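Local coordinates for putative succinylglutamate desuccinylase / aspartoacylase (Shewanella amazonensis, PDB 3FMC), which is probably a zinc-dependent hydrolase of the succinylglutamate desuccinylase/aspartoacylase family, acting on ester bonds, at residues C[150-153]-C[154-158]; C[320-323]-C[324-327]; C[128-131]-C[132-136]; C[328-331]-C[332-335]. All coordinates share one frame; numbering follows the deposited sequence.

In the fold
Along the chain the order is interaction 3, interaction 1, interaction 2, interaction 4. The first two lie in the catalytic family region, on helix 123-142 and the following helix 150-163; their centres are about 18 Å apart and their nearest atoms about 7 Å. Interactions 2 and 4 divide between them the connection from strand 316-321 to strand 332-336, neighbours in a four-stranded antiparallel sheet, and their centres are only about 7 Å apart. Roughly 60 Å separates the centres of interactions 2 and 3, on opposite sides of the chain's centre. The helical pair thus belongs to the presumed catalytic part; the hairpin contacts meet the third subunit, and interactions 1 and 2 both touch the second.

Interaction 1: C[150-153]-C[154-158]; sequences TGHR and LAVTL
Val-156 sets one methyl, CG2, squarely over the imidazole of His-152 one turn back in the helix. This CH-pi contact puts CG2 3.5 Å from the ring centroid and 13° off the ring normal. The histidine reaches it because chi1 of -163° swings CG away from its own N, while in Val-156 CG2 stands beside the backbone N. The ring is held in place as well by its nitrogens: ND1 bonds the carbonyl of Glu-103 and NE2 pairs with Arg-141 NE, so a flat group with two polar corners suits this buried position.

Thr-157 uses its side chain differently. With chi1 at -57° its OG1 turns back and donates to Arg-153 O at 2.8 Å, while its own N bonds the same oxygen at 3.1 Å. The two donors approach from opposite faces of the carbonyl plane, and threonine suits the place, since its short hydroxyl finds an acceptor in the helix's own backbone.

Gly-151 O takes the N-H of Ala-155 at 2.9 Å in a nearly straight bond. Around this turn of helix 150-163, Val-156 packs on Cys-138 and Leu-142 of helix 123-142, whereas Leu-154 and Thr-157 rest against strand 4-13.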
loop_
_atom_site.group_PDB
_atom_site.type_symbol
_atom_site.label_atom_id
_atom_site.label_comp_id
_atom_site.label_asym_id
_atom_site.label_seq_id
_atom_site.Cartn_x
_atom_site.Cartn_y
_atom_site.Cartn_z
ATOM N N THR C 150 14.410 -6.875 -9.777
ATOM C CA THR C 150 13.780 -5.895 -10.646
ATOM C C THR C 150 14.553 -4.577 -10.599
ATOM O O THR C 150 14.871 -3.990 -11.643
ATOM C CB THR C 150 12.282 -5.723 -10.235
ATOM O OG1 THR C 150 11.645 -7.025 -10.368
ATOM C CG2 THR C 150 11.573 -4.605 -11.103
ATOM N N GLY C 151 14.877 -4.156 -9.379
ATOM C CA GLY C 151 15.556 -2.870 -9.146
ATOM C C GLY C 151 17.010 -2.932 -9.585
ATOM O O GLY C 151 17.530 -1.979 -10.136
ATOM N N HIS C 152 17.659 -4.060 -9.383
ATOM C CA HIS C 152 19.054 -4.192 -9.827
ATOM C C HIS C 152 19.155 -4.151 -11.343
ATOM O O HIS C 152 20.102 -3.534 -11.890
ATOM C CB HIS C 152 19.684 -5.456 -9.249
ATOM C CG HIS C 152 21.177 -5.495 -9.305
ATOM N ND1 HIS C 152 21.982 -4.546 -8.685
ATOM C CD2 HIS C 152 22.013 -6.429 -9.816
ATOM C CE1 HIS C 152 23.249 -4.896 -8.837
ATOM N NE2 HIS C 152 23.295 -6.041 -9.503
ATOM N N ARG C 153 18.210 -4.775 -12.045
ATOM C CA ARG C 153 18.253 -4.741 -13.495
ATOM C C ARG C 153 18.122 -3.285 -13.943
ATOM O O ARG C 153 18.818 -2.835 -14.835
ATOM C CB ARG C 153 17.167 -5.595 -14.110
ATOM C CG ARG C 153 17.030 -5.459 -15.602
ATOM C CD ARG C 153 16.064 -6.494 -16.197
ATOM N NE ARG C 153 16.730 -7.762 -16.067
ATOM C CZ ARG C 153 17.606 -8.237 -16.933
ATOM N NH1 ARG C 153 17.893 -7.587 -18.054
ATOM N NH2 ARG C 153 18.205 -9.379 -16.657
ATOM N N LEU C 154 17.210 -2.543 -13.336
ATOM C CA LEU C 154 17.063 -1.145 -13.720
ATOM C C LEU C 154 18.321 -0.354 -13.458
ATOM O O LEU C 154 18.830 0.333 -14.355
ATOM C CB LEU C 154 15.905 -0.497 -12.962
ATOM C CG LEU C 154 15.711 1.020 -13.058
ATOM C CD1 LEU C 154 15.323 1.479 -14.460
ATOM C CD2 LEU C 154 14.713 1.560 -11.982
ATOM N N ALA C 155 18.813 -0.435 -12.232
ATOM C CA ALA C 155 19.962 0.343 -11.814
ATOM C C ALA C 155 21.202 0.057 -12.636
ATOM O O ALA C 155 21.918 0.992 -13.028
ATOM C CB ALA C 155 20.242 0.136 -10.348
ATOM N N VAL C 156 21.450 -1.223 -12.903
ATOM C CA VAL C 156 22.626 -1.642 -13.652
ATOM C C VAL C 156 22.519 -1.176 -15.122
ATOM O O VAL C 156 23.522 -0.773 -15.707
ATOM C CB VAL C 156 22.934 -3.170 -13.480
ATOM C CG1 VAL C 156 24.072 -3.579 -14.379
ATOM C CG2 VAL C 156 23.244 -3.505 -12.021
ATOM N N THR C 157 21.302 -1.138 -15.678
ATOM C CA THR C 157 21.081 -0.639 -17.054
ATOM C C THR C 157 21.384 0.871 -17.119
ATOM O O THR C 157 22.108 1.338 -18.030
ATOM C CB THR C 157 19.659 -0.975 -17.570
ATOM O OG1 THR C 157 19.478 -2.410 -17.501
ATOM C CG2 THR C 157 19.402 -0.422 -18.972
ATOM N N LEU C 158 20.872 1.629 -16.136
ATOM C CA LEU C 158 21.184 3.069 -16.033
ATOM C C LEU C 158 22.670 3.304 -15.846
ATOM O O LEU C 158 23.258 4.164 -16.498
ATOM C CB LEU C 158 20.434 3.681 -14.842
ATOM C CG LEU C 158 18.894 3.694 -14.961
ATOM C CD1 LEU C 158 18.209 4.114 -13.665
ATOM C CD2 LEU C 158 18.475 4.580 -16.091
#

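Interaction 2: C[320-323]-C[324-327]; sequences LLRL and DLYG
Arg-322 and Asp-324 form a salt bridge inside the turn that leaves strand 316-321, within the beta-hairpin connection to strand 332-336. The grip is side-on and bidentate: Arg-322 NE donates to Asp-324 OD1 and Arg-322 NH2 to Asp-324 OD2, both at 2.9 Å and nearly straight. Each carboxylate oxygen offers its syn lone pair, and the two flat groups are almost coplanar, 7° apart. Asp-324 has chi1 at 60°, which sets CG between its N and carbonyl carbon and turns the short acid back to the arginine two residues earlier. The long arginine chain folds at chi2 and chi3 to meet it. The guanidinium has further partners, Glu-13 of the second subunit at NH2 and the carbonyl of Ala-298 at NH1, so its positive charge is probably well balanced.

Backbone bonds shape the turn. Leu-325 N donates to Arg-322 O at 3.0 Å, and Tyr-326 N makes a weak bond to Leu-323 O. Gly-327 follows with positive phi, a conformation in which a side chain would press on the preceding carbonyl O.

The apolar contact runs alongside the salt bridge. Leu-325 lies beside Arg-322, pointing the same way, and its branched end suits the flat cation: CD1 sits over one guanidinium face near the rim, 3.7 Å from Arg-322 NH2.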
loop_
_atom_site.group_PDB
_atom_site.type_symbol
_atom_site.label_atom_id
_atom_site.label_comp_id
_atom_site.label_asym_id
_atom_site.label_seq_id
_atom_site.Cartn_x
_atom_site.Cartn_y
_atom_site.Cartn_z
ATOM N N LEU C 320 3.699 20.100 18.307
ATOM C CA LEU C 320 3.207 18.727 18.393
ATOM C C LEU C 320 1.863 18.790 19.158
ATOM O O LEU C 320 1.818 19.094 20.347
ATOM C CB LEU C 320 4.233 17.826 19.067
ATOM C CG LEU C 320 3.910 16.328 19.073
ATOM C CD1 LEU C 320 3.968 15.775 17.647
ATOM C CD2 LEU C 320 4.818 15.555 20.033
ATOM N N LEU C 321 0.785 18.479 18.436
ATOM C CA LEU C 321 -0.588 18.577 18.901
ATOM C C LEU C 321 -1.149 17.192 19.209
ATOM O O LEU C 321 -1.091 16.276 18.383
ATOM C CB LEU C 321 -1.439 19.262 17.836
ATOM C CG LEU C 321 -2.929 19.456 18.114
ATOM C CD1 LEU C 321 -3.145 20.476 19.288
ATOM C CD2 LEU C 321 -3.676 19.861 16.810
ATOM N N ARG C 322 -1.704 17.068 20.408
ATOM C CA ARG C 322 -2.219 15.791 20.928
ATOM C C ARG C 322 -3.613 15.959 21.524
ATOM O O ARG C 322 -3.781 16.226 22.737
ATOM C CB ARG C 322 -1.234 15.253 21.996
ATOM C CG ARG C 322 0.147 14.780 21.495
ATOM C CD ARG C 322 0.069 13.532 20.642
ATOM N NE ARG C 322 -0.393 12.412 21.465
ATOM C CZ ARG C 322 0.384 11.490 22.005
ATOM N NH1 ARG C 322 1.673 11.452 21.743
ATOM N NH2 ARG C 322 -0.161 10.579 22.813
ATOM N N LEU C 323 -4.629 15.748 20.693
ATOM C CA LEU C 323 -6.030 15.888 21.131
ATOM C C LEU C 323 -6.470 14.808 22.119
ATOM O O LEU C 323 -7.418 14.988 22.861
ATOM C CB LEU C 323 -7.016 15.899 19.961
ATOM C CG LEU C 323 -7.282 17.305 19.402
ATOM C CD1 LEU C 323 -8.133 18.105 20.434
ATOM C CD2 LEU C 323 -6.015 18.053 18.982
ATOM N N ASP C 324 -5.758 13.692 22.101
ATOM C CA ASP C 324 -5.967 12.610 23.064
ATOM C C ASP C 324 -5.463 12.991 24.472
ATOM O O ASP C 324 -5.774 12.333 25.457
ATOM C CB ASP C 324 -5.279 11.329 22.571
ATOM C CG ASP C 324 -3.779 11.476 22.390
ATOM O OD1 ASP C 324 -3.321 12.347 21.615
ATOM O OD2 ASP C 324 -3.040 10.655 22.979
ATOM N N LEU C 325 -4.674 14.044 24.568
ATOM C CA LEU C 325 -4.096 14.507 25.824
ATOM C C LEU C 325 -4.609 15.898 26.209
ATOM O O LEU C 325 -3.983 16.574 27.037
ATOM C CB LEU C 325 -2.600 14.549 25.672
ATOM C CG LEU C 325 -1.938 13.227 25.268
ATOM C CD1 LEU C 325 -0.435 13.362 25.291
ATOM C CD2 LEU C 325 -2.410 12.055 26.180
ATOM N N TYR C 326 -5.742 16.317 25.622
ATOM C CA TYR C 326 -6.296 17.623 25.880
ATOM C C TYR C 326 -6.564 17.782 27.366
ATOM O O TYR C 326 -7.118 16.879 27.987
ATOM C CB TYR C 326 -7.609 17.836 25.162
ATOM C CG TYR C 326 -8.088 19.248 25.291
ATOM C CD1 TYR C 326 -7.541 20.246 24.499
ATOM C CD2 TYR C 326 -9.074 19.608 26.217
ATOM C CE1 TYR C 326 -7.965 21.575 24.606
ATOM C CE2 TYR C 326 -9.504 20.953 26.338
ATOM C CZ TYR C 326 -8.926 21.916 25.534
ATOM O OH TYR C 326 -9.293 23.225 25.595
ATOM N N GLY C 327 -6.235 18.965 27.905
ATOM C CA GLY C 327 -6.425 19.245 29.340
ATOM C C GLY C 327 -5.200 18.952 30.171
ATOM O O GLY C 327 -5.232 19.073 31.380
#

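Interaction 3: C[128-131]-C[132-136]; sequences TAFR and ATLVE
Phe-130 and Leu-134, one turn apart in helix 123-142, form the tightly packed side of this stretch. Leu-134 CD2 lies over one face of the phenyl ring, toward its CE2-CZ side and 4.1 Å from both Phe-130 CE2 and CZ, while CD1 overhangs the rim, 4.0 Å from Phe-130 CE2. The side chains slant across each other. In Phe-130 chi1 of -165° carries the ring away from its own N, and Leu-134, with CG beside its N, brings its branch to meet it. The ring is wrapped further by edge-to-face contacts with Trp-114 and Trp-218, so a large aromatic residue fits this buried place. Beneath the pair the helical bond from Leu-134 N to Phe-130 O measures 3.0 Å.

The other side is looser and wetter. Ala-132 is exposed, its small methyl over the backbone of the preceding turn. Near it, a water donates to Ala-129 O at 2.7 Å and also bonds Thr-133 OG1 at 3.1 Å. It thus gives the carbonyl a second partner beside Thr-133 N, which reaches it at 3.0 Å. The threonine hydroxyl is shared, since the indole NE1 of Trp-114 bonds it too.

Arg-131 spans the border between the two regions, its long chain bending at chi3 and its NH1 bonding the carbonyl of His-163. Around the helix, Phe-130 and Leu-134 face helix 210-227, Val-135 meets Ser-160 and His-163 of helix 150-163, and Ala-129 touches helix 111-118.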
loop_
_atom_site.group_PDB
_atom_site.type_symbol
_atom_site.label_atom_id
_atom_site.label_comp_id
_atom_site.label_asym_id
_atom_site.label_seq_id
_atom_site.Cartn_x
_atom_site.Cartn_y
_atom_site.Cartn_z
ATOM N N THR C 128 40.443 4.672 -20.995
ATOM C CA THR C 128 39.558 3.974 -21.916
ATOM C C THR C 128 39.391 2.520 -21.472
ATOM O O THR C 128 38.286 1.975 -21.501
ATOM C CB THR C 128 40.117 4.078 -23.365
ATOM O OG1 THR C 128 40.089 5.452 -23.756
ATOM C CG2 THR C 128 39.302 3.252 -24.356
ATOM N N ALA C 129 40.485 1.904 -21.039
ATOM C CA ALA C 129 40.456 0.507 -20.605
ATOM C C ALA C 129 39.603 0.340 -19.338
ATOM O O ALA C 129 38.875 -0.651 -19.189
ATOM C CB ALA C 129 41.871 0.002 -20.359
ATOM N N PHE C 130 39.712 1.303 -18.420
ATOM C CA PHE C 130 39.002 1.245 -17.151
ATOM C C PHE C 130 37.512 1.359 -17.396
ATOM O O PHE C 130 36.746 0.584 -16.822
ATOM C CB PHE C 130 39.487 2.322 -16.171
ATOM C CG PHE C 130 39.053 2.102 -14.748
ATOM C CD1 PHE C 130 39.602 1.084 -13.986
ATOM C CD2 PHE C 130 38.124 2.946 -14.148
ATOM C CE1 PHE C 130 39.217 0.894 -12.665
ATOM C CE2 PHE C 130 37.768 2.774 -12.849
ATOM C CZ PHE C 130 38.315 1.730 -12.103
ATOM N N ARG C 131 37.132 2.293 -18.252
ATOM C CA ARG C 131 35.756 2.504 -18.613
ATOM C C ARG C 131 35.194 1.226 -19.214
ATOM O O ARG C 131 34.090 0.832 -18.891
ATOM C CB ARG C 131 35.601 3.637 -19.617
ATOM C CG ARG C 131 34.135 4.021 -19.860
ATOM C CD ARG C 131 33.948 5.270 -20.689
ATOM N NE ARG C 131 35.018 6.227 -20.464
ATOM C CZ ARG C 131 35.064 7.201 -19.552
ATOM N NH1 ARG C 131 34.072 7.442 -18.711
ATOM N NH2 ARG C 131 36.153 7.954 -19.500
ATOM N N ALA C 132 35.962 0.588 -20.093
ATOM C CA ALA C 132 35.519 -0.641 -20.740
ATOM C C ALA C 132 35.297 -1.743 -19.722
ATOM O O ALA C 132 34.325 -2.498 -19.835
ATOM C CB ALA C 132 36.525 -1.074 -21.853
ATOM N N THR C 133 36.169 -1.829 -18.718
ATOM C CA THR C 133 36.040 -2.810 -17.657
ATOM C C THR C 133 34.750 -2.579 -16.870
ATOM O O THR C 133 34.033 -3.521 -16.556
ATOM C CB THR C 133 37.240 -2.766 -16.698
ATOM O OG1 THR C 133 38.402 -3.260 -17.384
ATOM C CG2 THR C 133 36.999 -3.606 -15.398
ATOM N N LEU C 134 34.467 -1.324 -16.546
ATOM C CA LEU C 134 33.239 -0.997 -15.796
ATOM C C LEU C 134 31.978 -1.376 -16.591
ATOM O O LEU C 134 31.046 -1.925 -16.014
ATOM C CB LEU C 134 33.194 0.488 -15.431
ATOM C CG LEU C 134 34.355 1.037 -14.595
ATOM C CD1 LEU C 134 34.021 2.526 -14.256
ATOM C CD2 LEU C 134 34.647 0.233 -13.332
ATOM N N VAL C 135 31.963 -1.055 -17.879
ATOM C CA VAL C 135 30.851 -1.338 -18.787
ATOM C C VAL C 135 30.690 -2.867 -18.921
ATOM O O VAL C 135 29.574 -3.428 -18.849
ATOM C CB VAL C 135 31.038 -0.653 -20.145
ATOM C CG1 VAL C 135 30.025 -1.152 -21.196
ATOM C CG2 VAL C 135 30.921 0.862 -20.007
ATOM N N GLU C 136 31.799 -3.564 -19.017
ATOM C CA GLU C 136 31.735 -5.022 -19.140
ATOM C C GLU C 136 31.243 -5.689 -17.867
ATOM O O GLU C 136 30.566 -6.719 -17.921
ATOM C CB GLU C 136 33.099 -5.611 -19.552
ATOM C CG GLU C 136 33.091 -7.173 -19.628
ATOM C CD GLU C 136 31.978 -7.767 -20.533
ATOM O OE1 GLU C 136 31.533 -7.093 -21.492
ATOM O OE2 GLU C 136 31.561 -8.922 -20.276
HETATM O O HOH W 1 39.452 -3.103 -20.261
#

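Interaction 4: C[328-331]-C[332-335]; sequences TGEE and LTVL
An ST turn at Thr-328 opens the last part of the hairpin connection, just before strand 332-336, and the side chain of Thr-333, on the new strand, points toward that turn and touches it with its methyl. Glu-330 N donates to Thr-328 OG1 at 3.3 Å, and Glu-331 N to Thr-328 O at 3.1 Å, so the threonine holds the turn with both its side chain and its carbonyl. The same hydroxyl bonds Leu-325 O. A short side chain with an oxygen on CB is what such a turn requires.

Across the contact, Thr-333 divides its two branches. Its methyl CG2 meets the turn, 3.5 Å from Gly-329 O and 3.9 Å from Glu-330 CA. The Glu-330 carboxylate turns a flat face to the methyl, OE1 and OE2 both 3.9 Å from Thr-333 CG2; the glutamate chain bends at chi2 to bring it there. The hydroxyl goes elsewhere: with chi1 of 58°, OG1 stands between the backbone N and the carbonyl carbon and donates to a water at 2.7 Å. That water donates in turn to Glu-330 O at 2.7 Å, closing a bridge where no direct hydrogen bond joins the two segments. Threonine suits the place because it supplies both a methyl and a donor.

Glu-331 sends OE1 back to Gly-327 N, while OE2 forms a salt bridge with Lys-58 of the third subunit. Strand 332-336 then runs antiparallel to strand 316-321, with Thr-333 backbone-bonded to Leu-320 and its side chain resting on that leucine.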
loop_
_atom_site.group_PDB
_atom_site.type_symbol
_atom_site.label_atom_id
_atom_site.label_comp_id
_atom_site.label_asym_id
_atom_site.label_seq_id
_atom_site.Cartn_x
_atom_site.Cartn_y
_atom_site.Cartn_z
ATOM N N THR C 328 -4.119 18.520 29.539
ATOM C CA THR C 328 -2.860 18.282 30.216
ATOM C C THR C 328 -1.821 19.111 29.489
ATOM O O THR C 328 -2.044 19.571 28.366
ATOM C CB THR C 328 -2.438 16.787 30.140
ATOM O OG1 THR C 328 -1.999 16.475 28.825
ATOM C CG2 THR C 328 -3.566 15.867 30.507
ATOM N N GLY C 329 -0.639 19.213 30.075
ATOM C CA GLY C 329 0.432 19.997 29.486
ATOM C C GLY C 329 0.950 19.433 28.173
ATOM O O GLY C 329 1.575 20.133 27.404
ATOM N N GLU C 330 0.658 18.166 27.909
ATOM C CA GLU C 330 1.111 17.499 26.693
ATOM C C GLU C 330 0.182 17.705 25.513
ATOM O O GLU C 330 0.456 17.203 24.423
ATOM C CB GLU C 330 1.250 16.006 26.992
ATOM C CG GLU C 330 2.410 15.700 27.927
ATOM C CD GLU C 330 3.759 16.215 27.379
ATOM O OE1 GLU C 330 4.239 15.751 26.303
ATOM O OE2 GLU C 330 4.348 17.099 28.048
ATOM N N GLU C 331 -0.915 18.426 25.711
ATOM C CA GLU C 331 -1.894 18.683 24.613
ATOM C C GLU C 331 -1.248 19.392 23.407
ATOM O O GLU C 331 -1.658 19.202 22.231
ATOM C CB GLU C 331 -3.104 19.476 25.146
ATOM C CG GLU C 331 -2.784 20.897 25.534
ATOM C CD GLU C 331 -3.888 21.601 26.297
ATOM O OE1 GLU C 331 -4.963 21.020 26.597
ATOM O OE2 GLU C 331 -3.650 22.770 26.614
ATOM N N LEU C 332 -0.266 20.249 23.687
ATOM C CA LEU C 332 0.441 20.986 22.618
ATOM C C LEU C 332 1.799 21.327 23.153
ATOM O O LEU C 332 1.891 22.055 24.129
ATOM C CB LEU C 332 -0.307 22.264 22.233
ATOM C CG LEU C 332 0.289 23.168 21.141
ATOM C CD1 LEU C 332 0.279 22.476 19.795
ATOM C CD2 LEU C 332 -0.493 24.468 21.023
ATOM N N THR C 333 2.842 20.781 22.534
ATOM C CA THR C 333 4.228 21.026 22.955
ATOM C C THR C 333 5.078 21.480 21.772
ATOM O O THR C 333 4.690 21.316 20.615
ATOM C CB THR C 333 4.808 19.779 23.652
ATOM O OG1 THR C 333 4.764 18.653 22.783
ATOM C CG2 THR C 333 3.935 19.421 24.890
ATOM N N VAL C 334 6.235 22.048 22.067
ATOM C CA VAL C 334 7.155 22.532 21.020
ATOM C C VAL C 334 8.355 21.623 21.036
ATOM O O VAL C 334 8.902 21.340 22.091
ATOM C CB VAL C 334 7.629 23.972 21.280
ATOM C CG1 VAL C 334 8.579 24.420 20.213
ATOM C CG2 VAL C 334 6.440 24.885 21.330
ATOM N N LEU C 335 8.718 21.087 19.872
ATOM C CA LEU C 335 9.927 20.300 19.750
ATOM C C LEU C 335 10.962 21.251 19.141
ATOM O O LEU C 335 10.648 22.049 18.245
ATOM C CB LEU C 335 9.737 19.095 18.846
ATOM C CG LEU C 335 8.555 18.175 19.139
ATOM C CD1 LEU C 335 8.627 16.981 18.224
ATOM C CD2 LEU C 335 8.547 17.751 20.603
HETATM O O HOH W 2 2.368 17.363 22.559
#